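Local coordinates for cell division control protein Cdc48 (PDB 5E7P) that probably binds and hydrolyses ATP as a Cdc48-type AAA ATPase of Mycobacterium smegmatis, and here holds ADP, at residues A[454-457]-A[458-462]; A[466-469]-A[470-473]; A[129-132]-A[133-137]; A[93-96]-A[97-100]. All coordinates share one frame; numbering follows the deposited sequence.

Contact 1 of 4, residues A[454-457]-A[458-462]; sequences LRHA and DLEGA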
loop_
_atom_site.group_PDB
_atom_site.type_symbol
_atom_site.label_atom_id
_atom_site.label_comp_id
_atom_site.label_asym_id
_atom_site.label_seq_id
_atom_site.Cartn_x
_atom_site.Cartn_y
_atom_site.Cartn_z
ATOM N N LEU A 454 -5.621 -17.070 23.648
ATOM C CA LEU A 454 -6.052 -16.793 22.280
ATOM C C LEU A 454 -6.653 -18.003 21.570
ATOM O O LEU A 454 -6.079 -19.090 21.572
ATOM C CB LEU A 454 -4.889 -16.241 21.451
ATOM C CG LEU A 454 -4.895 -14.740 21.165
ATOM C CD1 LEU A 454 -4.609 -13.953 22.434
ATOM C CD2 LEU A 454 -3.894 -14.395 20.072
ATOM N N ARG A 455 -7.813 -17.798 20.957
ATOM C CA ARG A 455 -8.445 -18.832 20.150
ATOM C C ARG A 455 -8.689 -18.312 18.737
ATOM O O ARG A 455 -8.451 -17.139 18.455
ATOM C CB ARG A 455 -9.752 -19.293 20.794
ATOM C CG ARG A 455 -10.718 -18.168 21.108
ATOM C CD ARG A 455 -11.889 -18.665 21.940
ATOM N NE ARG A 455 -11.446 -19.283 23.188
ATOM C CZ ARG A 455 -12.265 -19.678 24.157
ATOM N NH1 ARG A 455 -13.575 -19.515 24.029
ATOM N NH2 ARG A 455 -11.772 -20.231 25.258
ATOM N N HIS A 456 -9.156 -19.190 17.854
ATOM C CA HIS A 456 -9.390 -18.830 16.459
ATOM C C HIS A 456 -10.443 -17.738 16.318
ATOM O O HIS A 456 -10.368 -16.904 15.416
ATOM C CB HIS A 456 -9.812 -20.055 15.651
ATOM C CG HIS A 456 -10.186 -19.743 14.238
ATOM N ND1 HIS A 456 -9.254 -19.447 13.268
ATOM C CD2 HIS A 456 -11.396 -19.668 13.632
ATOM C CE1 HIS A 456 -9.870 -19.210 12.124
ATOM N NE2 HIS A 456 -11.171 -19.337 12.317
ATOM N N ALA A 457 -11.424 -17.752 17.216
ATOM C CA ALA A 457 -12.500 -16.770 17.201
ATOM C C ALA A 457 -11.969 -15.343 17.316
ATOM O O ALA A 457 -12.488 -14.426 16.680
ATOM C CB ALA A 457 -13.490 -17.059 18.320
ATOM N N ASP A 458 -10.927 -15.168 18.122
ATOM C CA ASP A 458 -10.344 -13.851 18.363
ATOM C C ASP A 458 -9.676 -13.283 17.117
ATOM O O ASP A 458 -9.857 -12.112 16.786
ATOM C CB ASP A 458 -9.328 -13.924 19.501
ATOM C CG ASP A 458 -9.915 -14.516 20.762
ATOM O OD1 ASP A 458 -11.106 -14.262 21.042
ATOM O OD2 ASP A 458 -9.188 -15.241 21.473
ATOM N N LEU A 459 -8.897 -14.117 16.435
ATOM C CA LEU A 459 -8.199 -13.691 15.229
ATOM C C LEU A 459 -9.186 -13.400 14.108
ATOM O O LEU A 459 -9.055 -12.403 13.400
ATOM C CB LEU A 459 -7.186 -14.747 14.785
ATOM C CG LEU A 459 -6.086 -15.081 15.793
ATOM C CD1 LEU A 459 -5.041 -15.982 15.164
ATOM C CD2 LEU A 459 -5.443 -13.817 16.341
ATOM N N GLU A 460 -10.177 -14.271 13.954
ATOM C CA GLU A 460 -11.205 -14.079 12.939
ATOM C C GLU A 460 -12.052 -12.850 13.248
ATOM O O GLU A 460 -12.459 -12.122 12.342
ATOM C CB GLU A 460 -12.089 -15.321 12.822
ATOM C CG GLU A 460 -13.193 -15.196 11.786
ATOM C CD GLU A 460 -13.808 -16.534 11.426
ATOM O OE1 GLU A 460 -14.786 -16.941 12.091
ATOM O OE2 GLU A 460 -13.305 -17.179 10.480
ATOM N N GLY A 461 -12.310 -12.621 14.533
ATOM C CA GLY A 461 -13.044 -11.446 14.968
ATOM C C GLY A 461 -12.243 -10.179 14.730
ATOM O O GLY A 461 -12.803 -9.116 14.456
ATOM N N ALA A 462 -10.923 -10.299 14.830
ATOM C CA ALA A 462 -10.024 -9.176 14.601
ATOM C C ALA A 462 -10.102 -8.705 13.152
ATOM O O ALA A 462 -9.957 -7.517 12.867
ATOM C CB ALA A 462 -8.596 -9.562 14.956
#
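Asp458 folds back over the start of helix 456-462 to meet Arg455, the N-cap residue. Its CG lies anti to the carbonyl carbon (chi1 -55°), which brings OD2 2.9 Å from Arg455 N on an almost straight line, so that the carboxylate accepts from the backbone of the cap. OD2 is placed with some doubt, so this bond is less certain than the reverse one, in which Asp458 N reaches Arg455 O at 3.2 Å from above the carbonyl plane. Arg455 CG packs alongside the same carboxylate; as modelled, and subject to the same doubt, Arg444 of helix 427-448 forms a salt bridge with OD2. On the buried side, Leu454 CD2 and Leu459 CD2 touch at 4.1 Å with their side chains crossing at about a right angle; Leu459 also rests on helix 415-420. The outer side is looser. Glu460 is exposed and puts CB over one face of the His456 ring, while its carboxylate stands 71° from the ring plane, with OE2 3.5 Å from His456 NE2. The firmer polar hold on that ring is ND1 to Leu413 O. With a helix start and an arginine beside it, the Asp458 carboxylate would be expected to stay ionised and, if OD2 is rightly placed, to tie this short helix to helix 427-448.

Contact 2 of 4, residues A[466-469]-A[470-473]; sequences IRPL and SRSA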
loop_
_atom_site.group_PDB
_atom_site.type_symbol
_atom_site.label_atom_id
_atom_site.label_comp_id
_atom_site.label_asym_id
_atom_site.label_seq_id
_atom_site.Cartn_x
_atom_site.Cartn_y
_atom_site.Cartn_z
ATOM N N ILE A 466 -9.748 -4.738 11.634
ATOM C CA ILE A 466 -8.397 -4.336 11.248
ATOM C C ILE A 466 -8.266 -4.105 9.745
ATOM O O ILE A 466 -8.407 -5.032 8.949
ATOM C CB ILE A 466 -7.344 -5.368 11.691
ATOM C CG1 ILE A 466 -7.356 -5.519 13.212
ATOM C CG2 ILE A 466 -5.962 -4.958 11.203
ATOM C CD1 ILE A 466 -7.131 -4.218 13.955
ATOM N N ARG A 467 -7.991 -2.862 9.363
ATOM C CA ARG A 467 -7.788 -2.538 7.958
ATOM C C ARG A 467 -6.331 -2.720 7.560
ATOM O O ARG A 467 -5.435 -2.157 8.192
ATOM C CB ARG A 467 -8.231 -1.106 7.652
ATOM C CG ARG A 467 -8.037 -0.726 6.193
ATOM C CD ARG A 467 -8.564 0.657 5.873
ATOM N NE ARG A 467 -7.777 1.722 6.490
ATOM C CZ ARG A 467 -7.917 3.012 6.197
ATOM N NH1 ARG A 467 -8.807 3.389 5.292
ATOM N NH2 ARG A 467 -7.166 3.923 6.803
ATOM N N PRO A 468 -6.089 -3.515 6.508
ATOM C CA PRO A 468 -4.736 -3.668 5.969
ATOM C C PRO A 468 -4.219 -2.335 5.449
ATOM O O PRO A 468 -4.984 -1.558 4.872
ATOM C CB PRO A 468 -4.920 -4.660 4.816
ATOM C CG PRO A 468 -6.369 -4.585 4.469
ATOM C CD PRO A 468 -7.081 -4.300 5.753
ATOM N N LEU A 469 -2.931 -2.083 5.666
ATOM C CA LEU A 469 -2.282 -0.840 5.257
ATOM C C LEU A 469 -2.439 -0.602 3.756
ATOM O O LEU A 469 -2.499 0.538 3.299
ATOM C CB LEU A 469 -0.801 -0.883 5.639
ATOM C CG LEU A 469 -0.170 0.376 6.234
ATOM C CD1 LEU A 469 -1.015 0.906 7.378
ATOM C CD2 LEU A 469 1.246 0.079 6.707
ATOM N N SER A 470 -2.538 -1.686 2.996
ATOM C CA SER A 470 -2.721 -1.603 1.551
ATOM C C SER A 470 -4.071 -0.991 1.166
ATOM O O SER A 470 -4.280 -0.620 0.013
ATOM C CB SER A 470 -2.588 -2.990 0.926
ATOM O OG SER A 470 -3.574 -3.868 1.445
ATOM N N ARG A 471 -4.985 -0.890 2.126
ATOM C CA ARG A 471 -6.301 -0.310 1.868
ATOM C C ARG A 471 -6.479 1.059 2.522
ATOM O O ARG A 471 -7.590 1.583 2.568
ATOM C CB ARG A 471 -7.403 -1.250 2.358
ATOM C CG ARG A 471 -7.417 -2.600 1.666
ATOM C CD ARG A 471 -7.944 -2.492 0.247
ATOM N NE ARG A 471 -9.402 -2.518 0.214
ATOM C CZ ARG A 471 -10.124 -3.634 0.173
ATOM N NH1 ARG A 471 -9.521 -4.816 0.160
ATOM N NH2 ARG A 471 -11.446 -3.569 0.147
ATOM N N SER A 472 -5.389 1.637 3.017
ATOM C CA SER A 472 -5.470 2.866 3.804
ATOM C C SER A 472 -5.304 4.134 2.970
ATOM O O SER A 472 -5.394 5.240 3.496
ATOM C CB SER A 472 -4.433 2.847 4.934
ATOM O OG SER A 472 -3.113 2.957 4.427
ATOM N N ALA A 473 -5.068 3.973 1.673
ATOM C CA ALA A 473 -4.870 5.119 0.792
ATOM C C ALA A 473 -5.271 4.797 -0.642
ATOM O O ALA A 473 -4.513 4.168 -1.382
ATOM C CB ALA A 473 -3.422 5.585 0.845
HETATM O O HOH W 1 -7.887 6.153 4.067
#
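Arg467 and Ser472 meet where the chain rounds a 3-10-like turn at Leu469 and Ser470, in the loop between helix 456-462 and helix 491-506. Two successive backbone bonds wind it: Arg471 N to Pro468 O, 2.8 Å, and Ser472 N to Leu469 O, 3.1 Å. Leu469 O takes a second donor, Ser472 OG at 2.7 Å. The hydroxyl lies in the carbonyl plane on a lone pair, whereas the amide comes from above that plane, so the two approach the oxygen from different directions. Ser472 OG reaches that lone pair because chi1 of 69° sets it between the backbone N and the carbonyl carbon; it also bonds Gln192 NE2. Ser470 OG is taken up by Gly424 O, and Leu469 N gives its hydrogen to Asp429 OD1. Main-chain oxygens take up three of the arginine nitrogens: Arg467 NH2 probably that of Gly136, Arg467 NH1 that of Trp55, and Arg471 NH2 that of Glu54. A water accepts from Arg467 NH1 at 3.2 Å and donates to Ser472 O at 2.7 Å, closing a second link between the two arms of the turn. Pro468 and Arg471 run side by side, pointing the same way, with Pro468 CG 3.6 Å from Arg471 CG. Leu469 touches Pro193 of the ADP pocket and Ala272, next to the ADP-binding Gly273. The Arg467 guanidinium is laid flat across the far arm: Ser472 CA sits over the centre of one face, 3.4 Å from Arg467 CZ.

Contact 3 of 4, residues A[129-132]-A[133-137]; sequences TLRM and ALLGK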
loop_
_atom_site.group_PDB
_atom_site.type_symbol
_atom_site.label_atom_id
_atom_site.label_comp_id
_atom_site.label_asym_id
_atom_site.label_seq_id
_atom_site.Cartn_x
_atom_site.Cartn_y
_atom_site.Cartn_z
ATOM N N THR A 129 6.243 4.931 19.119
ATOM C CA THR A 129 5.179 4.136 19.716
ATOM C C THR A 129 3.815 4.659 19.276
ATOM O O THR A 129 2.914 3.876 18.971
ATOM C CB THR A 129 5.269 4.153 21.254
ATOM O OG1 THR A 129 6.514 3.574 21.664
ATOM C CG2 THR A 129 4.124 3.368 21.871
ATOM N N LEU A 130 3.676 5.983 19.246
ATOM C CA LEU A 130 2.450 6.626 18.782
ATOM C C LEU A 130 2.104 6.204 17.359
ATOM O O LEU A 130 0.957 5.869 17.060
ATOM C CB LEU A 130 2.577 8.151 18.838
ATOM C CG LEU A 130 2.478 8.844 20.198
ATOM C CD1 LEU A 130 2.695 10.343 20.051
ATOM C CD2 LEU A 130 1.136 8.555 20.856
ATOM N N ARG A 131 3.104 6.227 16.483
ATOM C CA ARG A 131 2.907 5.878 15.083
ATOM C C ARG A 131 2.535 4.407 14.931
ATOM O O ARG A 131 1.675 4.054 14.126
ATOM C CB ARG A 131 4.165 6.197 14.278
ATOM C CG ARG A 131 4.075 5.842 12.810
ATOM C CD ARG A 131 5.327 6.296 12.083
ATOM N NE ARG A 131 6.544 5.808 12.728
ATOM C CZ ARG A 131 7.739 6.372 12.589
ATOM N NH1 ARG A 131 7.880 7.454 11.832
ATOM N NH2 ARG A 131 8.793 5.864 13.212
ATOM N N MET A 132 3.183 3.555 15.716
ATOM C CA MET A 132 2.884 2.130 15.711
ATOM C C MET A 132 1.443 1.857 16.147
ATOM O O MET A 132 0.741 1.044 15.543
ATOM C CB MET A 132 3.849 1.385 16.633
ATOM C CG MET A 132 3.608 -0.114 16.709
ATOM S SD MET A 132 4.638 -0.907 17.957
ATOM C CE MET A 132 6.270 -0.407 17.415
ATOM N N ALA A 133 1.012 2.545 17.197
ATOM C CA ALA A 133 -0.311 2.327 17.770
ATOM C C ALA A 133 -1.432 2.873 16.887
ATOM O O ALA A 133 -2.558 2.379 16.928
ATOM C CB ALA A 133 -0.385 2.940 19.165
ATOM N N LEU A 134 -1.123 3.893 16.092
ATOM C CA LEU A 134 -2.134 4.548 15.267
ATOM C C LEU A 134 -1.940 4.275 13.782
ATOM O O LEU A 134 -2.560 4.925 12.940
ATOM C CB LEU A 134 -2.130 6.058 15.517
ATOM C CG LEU A 134 -2.540 6.511 16.918
ATOM C CD1 LEU A 134 -2.356 8.014 17.071
ATOM C CD2 LEU A 134 -3.977 6.109 17.210
ATOM N N LEU A 135 -1.082 3.310 13.467
ATOM C CA LEU A 135 -0.750 3.000 12.081
ATOM C C LEU A 135 -1.990 2.646 11.261
ATOM O O LEU A 135 -2.750 1.748 11.625
ATOM C CB LEU A 135 0.266 1.857 12.024
ATOM C CG LEU A 135 0.996 1.637 10.697
ATOM C CD1 LEU A 135 1.808 2.871 10.317
ATOM C CD2 LEU A 135 1.895 0.411 10.784
ATOM N N GLY A 136 -2.193 3.369 10.165
ATOM C CA GLY A 136 -3.288 3.089 9.253
ATOM C C GLY A 136 -4.573 3.845 9.541
ATOM O O GLY A 136 -5.447 3.935 8.681
ATOM N N LYS A 137 -4.695 4.391 10.747
ATOM C CA LYS A 137 -5.922 5.074 11.147
ATOM C C LYS A 137 -6.026 6.485 10.571
ATOM O O LYS A 137 -5.013 7.151 10.349
ATOM C CB LYS A 137 -6.048 5.107 12.672
ATOM C CG LYS A 137 -6.143 3.728 13.299
ATOM C CD LYS A 137 -6.593 3.796 14.748
ATOM C CE LYS A 137 -6.813 2.399 15.313
ATOM N NZ LYS A 137 -7.355 2.439 16.700
#
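Ala133 N bonds Thr129 O at 2.9 Å with an N-H...O angle of 153°, the last sound turn of helix 127-133. The next amide is held less well. Leu134 N is shared between Leu130 O at 3.0 Å and Arg131 O at 3.4 Å, both bonds weak, as the helix ends and Leu134 leaves helical angles. A type II beta turn follows at once from Leu134 to Lys137, closed by Lys137 N to Leu134 O; Gly136 occupies its third position with positive phi, where a side chain would press on the preceding carbonyl. The side chains leaving the helix lie over its last carbonyls. Leu134 CG, anti to its own carbonyl carbon, stands 3.6 Å from Leu130 O. At Leu135 the backbone sets CB 3.4 Å from Arg131 O, and CG anti to the backbone N (chi1 -165°) carries CD1 to 4.5 Å from Arg131 CG. The guanidinium of Arg131 points elsewhere, NH1 bonding Ser195 O beside strand 196-199. Met132 is on the nucleotide side, its side chain about 4 Å from the bound ADP, while Leu135 rests on Pro193 of the same pocket. Apolar groups thus flank the terminal carbonyls of the helix; with its last bonds weak, the Lys137 N to Leu134 O bond and the positive phi of Gly136 account for the chain reversal.

Contact 4 of 4, residues A[93-96]-A[97-100]; sequences GVRE and NAAV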
loop_
_atom_site.group_PDB
_atom_site.type_symbol
_atom_site.label_atom_id
_atom_site.label_comp_id
_atom_site.label_asym_id
_atom_site.label_seq_id
_atom_site.Cartn_x
_atom_site.Cartn_y
_atom_site.Cartn_z
ATOM N N GLY A 93 -20.005 15.531 15.807
ATOM C CA GLY A 93 -20.984 16.457 16.344
ATOM C C GLY A 93 -22.400 15.998 16.061
ATOM O O GLY A 93 -23.257 16.794 15.677
ATOM N N VAL A 94 -22.639 14.705 16.246
ATOM C CA VAL A 94 -23.948 14.119 15.997
ATOM C C VAL A 94 -24.488 13.442 17.253
ATOM O O VAL A 94 -23.790 12.653 17.893
ATOM C CB VAL A 94 -23.888 13.079 14.859
ATOM C CG1 VAL A 94 -25.278 12.544 14.547
ATOM C CG2 VAL A 94 -23.257 13.687 13.619
ATOM N N ARG A 95 -25.730 13.759 17.606
ATOM C CA ARG A 95 -26.400 13.101 18.722
ATOM C C ARG A 95 -26.830 11.698 18.311
ATOM O O ARG A 95 -26.887 11.384 17.122
ATOM C CB ARG A 95 -27.620 13.909 19.165
ATOM C CG ARG A 95 -27.289 15.269 19.753
ATOM C CD ARG A 95 -28.545 16.112 19.959
ATOM N NE ARG A 95 -29.133 16.544 18.692
ATOM C CZ ARG A 95 -30.176 15.962 18.107
ATOM N NH1 ARG A 95 -30.635 16.428 16.952
ATOM N NH2 ARG A 95 -30.762 14.915 18.672
ATOM N N GLU A 96 -27.132 10.854 19.292
ATOM C CA GLU A 96 -27.603 9.508 18.994
ATOM C C GLU A 96 -28.980 9.568 18.341
ATOM O O GLU A 96 -29.819 10.387 18.722
ATOM C CB GLU A 96 -27.643 8.651 20.261
ATOM C CG GLU A 96 -27.834 7.166 19.990
ATOM C CD GLU A 96 -27.861 6.332 21.257
ATOM O OE1 GLU A 96 -28.157 5.121 21.164
ATOM O OE2 GLU A 96 -27.587 6.886 22.344
ATOM N N ASN A 97 -29.191 8.709 17.348
ATOM C CA ASN A 97 -30.436 8.661 16.580
ATOM C C ASN A 97 -30.725 9.936 15.785
ATOM O O ASN A 97 -31.854 10.162 15.350
ATOM C CB ASN A 97 -31.630 8.300 17.471
ATOM C CG ASN A 97 -31.466 6.953 18.144
ATOM O OD1 ASN A 97 -31.462 6.856 19.371
ATOM N ND2 ASN A 97 -31.329 5.902 17.342
ATOM N N ALA A 98 -29.698 10.760 15.592
ATOM C CA ALA A 98 -29.830 11.970 14.788
ATOM C C ALA A 98 -29.304 11.740 13.372
ATOM O O ALA A 98 -28.830 10.652 13.046
ATOM C CB ALA A 98 -29.107 13.132 15.446
ATOM N N ALA A 99 -29.389 12.769 12.537
ATOM C CA ALA A 99 -28.975 12.652 11.143
ATOM C C ALA A 99 -27.476 12.869 10.979
ATOM O O ALA A 99 -26.884 13.704 11.661
ATOM C CB ALA A 99 -29.750 13.635 10.274
ATOM N N VAL A 100 -26.871 12.107 10.071
ATOM C CA VAL A 100 -25.457 12.273 9.750
ATOM C C VAL A 100 -25.223 12.252 8.237
ATOM O O VAL A 100 -25.804 11.438 7.517
ATOM C CB VAL A 100 -24.577 11.205 10.451
ATOM C CG1 VAL A 100 -25.005 9.799 10.058
ATOM C CG2 VAL A 100 -23.104 11.432 10.138
HETATM O O HOH W 2 -29.241 4.502 18.655
#
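A type II beta turn from Arg95 to Ala98 joins helix 86-92 to strand 98-104 in the Cdc48 N-terminal domain, which belongs to the double-psi beta-barrel clan. The helix ends in a Schellman motif with Gly93 as the C-prime residue, and the turn follows after Val94. One backbone bond closes the turn, Ala98 N to Arg95 O at 3.3 Å, the donor standing above the carbonyl plane. Asn97 holds its third position with positive phi (63°). Arg95 doubles back over the turn: its chain bends at chi3 (-70°) and lays one guanidinium face over Ala98 CB, which is offset toward the rim and 3.9 Å from Arg95 NH1. On the solvent side Glu96 and Asn97 run alongside, pointing the same way, their carboxylate and amide planes 22° apart. A water joins their ends, donating to Glu96 OE1 at 2.8 Å and accepting a weak bond from Asn97 ND2. Backbone bonds from Asn97, Ala98 and Val100 to strand 22-28 fix the outgoing chain in the sheet. The buried side belongs to Val94, whose two branches divide the work. CG1, anti to the backbone N, touches Ala98 CB at 4.0 Å and comes within 3.5 Å of Ala99 O; CG2 meets Val100 CG2 at 4.2 Å, the two valines crossing at about a right angle.

Contacts 2 and 3 are the pair that touch: their centres lie 12 Å apart, Arg467 NH2 probably hydrogen-bonds Gly136 O at 2.5 Å, and Leu469 CD1 packs on Leu135 CG at 3.9 Å. Both lie near the first ADP, the side chain of Met132 about 4 Å and that of Leu469 about 6 Å from it. Contact 1 precedes contact 2 along the chain, their centres 19 Å apart; it stands back from the nucleotide, the Leu454 side chain about 13 Å from ADP. Contact 4 is remote in the N-terminal domain, its nearest atoms about 17 Å from contacts 2 and 3 and about 22 Å from contact 1.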